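Long-range contact in protease inhibitor SGPI-1 (PDB 2XTT), which inhibits serine proteases, being active in vitro against alpha-chymotrypsin and trypsin, and is represented here by a single small pacifastin domain: residues D13-R18 with M30-H35. Residues are numbered along the deposited sequence; the frame is centred on the assembly and turned at random. Where two conformers were deposited one is given.
Sequences DCNTCR and MGCPPH. Unlike the reference sequence in segment 13-18: Arg18 (reference Asn). Unlike the reference sequence in segment 30-35: Met30 (reference Lys).
Cys14 and Cys32 are joined by a disulfide with a chi3 of -83°, which ties the turn before strand 15-19 to the extended segment 30-35. Next to it the carboxamide of Asn15 lies against the backbone of Met30 and bonds to it twice. Asn15 OD1 accepts from Met30 N at 2.9 Å, while Asn15 ND2 donates to Met30 O at 2.9 Å in a nearly straight bond (174°), the acceptor lying in the amide plane. Thr28 OG1 also hydrogen-bonds to Asn15 OD1, so this oxygen has partners on Thr28, at the end of strand 25-28, and on Met30, residues that bracket Arg29. Met30, which differs from the natural sequence, passes Asn15 in the opposite direction; in the conformer described its bent chain brings CE near Cys14 O, a less certain contact. An alanine in place of Asn15 would probably leave Met30 N, Met30 O and Thr28 OG1 without these partners and the backbone around the reactive bond freer to shift. Beyond the disulfide the contact loosens: the exposed Asp13 carboxylate touches Cys32 CB through OD2 (3.2 Å) but reaches Pro33 O through two waters, one donating to OD1 and one to OD2. Cys14 CB comes no nearer to Pro33 than 4.4 Å, at CD. Met30 follows Arg29 in the reactive bond, and an internal asparagine bracing the protease-binding loop, with a disulfide beside it, is characteristic of the pacifastin inhibitor fold.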
loop_
_atom_site.group_PDB
_atom_site.type_symbol
_atom_site.label_atom_id
_atom_site.label_comp_id
_atom_site.label_asym_id
_atom_site.label_seq_id
_atom_site.Cartn_x
_atom_site.Cartn_y
_atom_site.Cartn_z
ATOM N N ASP A 13 3.250 14.269 10.585
ATOM C CA ASP A 13 4.170 14.592 9.464
ATOM C C ASP A 13 3.291 14.829 8.271
ATOM O O ASP A 13 2.415 15.656 8.298
ATOM C CB ASP A 13 5.323 13.617 9.352
ATOM C CG ASP A 13 6.455 14.137 8.498
ATOM O OD1 ASP A 13 6.409 15.234 7.868
ATOM O OD2 ASP A 13 7.427 13.355 8.375
ATOM N N CYS A 14 3.489 14.089 7.191
ATOM C CA CYS A 14 2.716 14.293 5.997
ATOM C C CYS A 14 1.495 13.390 5.856
ATOM O O CYS A 14 0.750 13.521 4.871
ATOM C CB CYS A 14 3.626 14.126 4.769
ATOM S SG CYS A 14 4.051 12.438 4.315
ATOM N N ASN A 15 1.256 12.486 6.814
ATOM C CA ASN A 15 0.063 11.641 6.738
ATOM C C ASN A 15 -1.108 12.274 7.453
ATOM O O ASN A 15 -0.954 12.829 8.556
ATOM C CB ASN A 15 0.314 10.273 7.394
ATOM C CG ASN A 15 1.197 9.413 6.475
ATOM O OD1 ASN A 15 0.697 9.012 5.404
ATOM N ND2 ASN A 15 2.416 9.185 6.825
ATOM N N THR A 16 -2.239 12.136 6.828
ATOM C CA THR A 16 -3.497 12.535 7.451
ATOM C C THR A 16 -4.018 11.436 8.358
ATOM O O THR A 16 -3.890 10.244 8.084
ATOM C CB THR A 16 -4.526 12.898 6.416
ATOM O OG1 THR A 16 -4.779 11.686 5.599
ATOM C CG2 THR A 16 -3.995 13.988 5.503
ATOM N N CYS A 17 -4.648 11.871 9.446
ATOM C CA CYS A 17 -5.169 11.019 10.494
ATOM C C CYS A 17 -6.623 11.460 10.802
ATOM O O CYS A 17 -6.960 12.632 10.749
ATOM C CB CYS A 17 -4.330 11.071 11.767
ATOM S SG CYS A 17 -2.550 10.817 11.523
ATOM N N ARG A 18 -7.435 10.508 11.202
ATOM C CA ARG A 18 -8.804 10.729 11.628
ATOM C C ARG A 18 -9.027 10.003 12.956
ATOM O O ARG A 18 -8.549 8.874 13.128
ATOM C CB ARG A 18 -9.748 10.175 10.601
ATOM N N MET A 30 1.924 6.693 4.151
ATOM C CA MET A 30 2.963 7.163 3.233
ATOM C C MET A 30 4.238 7.557 3.916
ATOM O O MET A 30 4.286 7.833 5.116
ATOM C CB MET A 30 2.511 8.551 2.750
ATOM C CG MET A 30 1.264 8.550 1.956
ATOM S SD MET A 30 0.992 10.136 1.207
ATOM C CE MET A 30 0.775 11.353 2.417
ATOM N N GLY A 31 5.296 7.594 3.120
ATOM C CA GLY A 31 6.562 8.273 3.512
ATOM C C GLY A 31 6.523 9.714 3.244
ATOM O O GLY A 31 5.682 10.234 2.460
ATOM N N CYS A 32 7.412 10.472 3.914
ATOM C CA CYS A 32 7.356 11.911 3.941
ATOM C C CYS A 32 8.707 12.550 3.626
ATOM O O CYS A 32 9.742 11.883 3.747
ATOM C CB CYS A 32 6.883 12.386 5.341
ATOM S SG CYS A 32 5.258 11.761 5.795
ATOM N N PRO A 33 8.715 13.827 3.274
ATOM C CA PRO A 33 10.019 14.468 2.997
ATOM C C PRO A 33 10.929 14.381 4.175
ATOM O O PRO A 33 10.454 14.439 5.340
ATOM C CB PRO A 33 9.627 15.924 2.741
ATOM C CG PRO A 33 8.208 15.863 2.229
ATOM C CD PRO A 33 7.604 14.743 3.021
ATOM N N PRO A 34 12.241 14.294 3.940
ATOM C CA PRO A 34 13.158 14.376 5.048
ATOM C C PRO A 34 12.994 15.620 5.915
ATOM O O PRO A 34 12.684 16.707 5.354
ATOM C CB PRO A 34 14.531 14.476 4.262
ATOM C CG PRO A 34 14.254 13.489 3.145
ATOM C CD PRO A 34 12.946 14.099 2.663
ATOM N N HIS A 35 13.302 15.506 7.207
ATOM C CA HIS A 35 13.244 16.689 8.088
ATOM C C HIS A 35 14.430 17.614 7.803
ATOM O O HIS A 35 15.430 17.206 7.205
ATOM C CB HIS A 35 13.156 16.313 9.552
HETATM O O HOH W 1 8.288 16.032 6.056
HETATM O O HOH W 2 9.902 13.102 7.643
#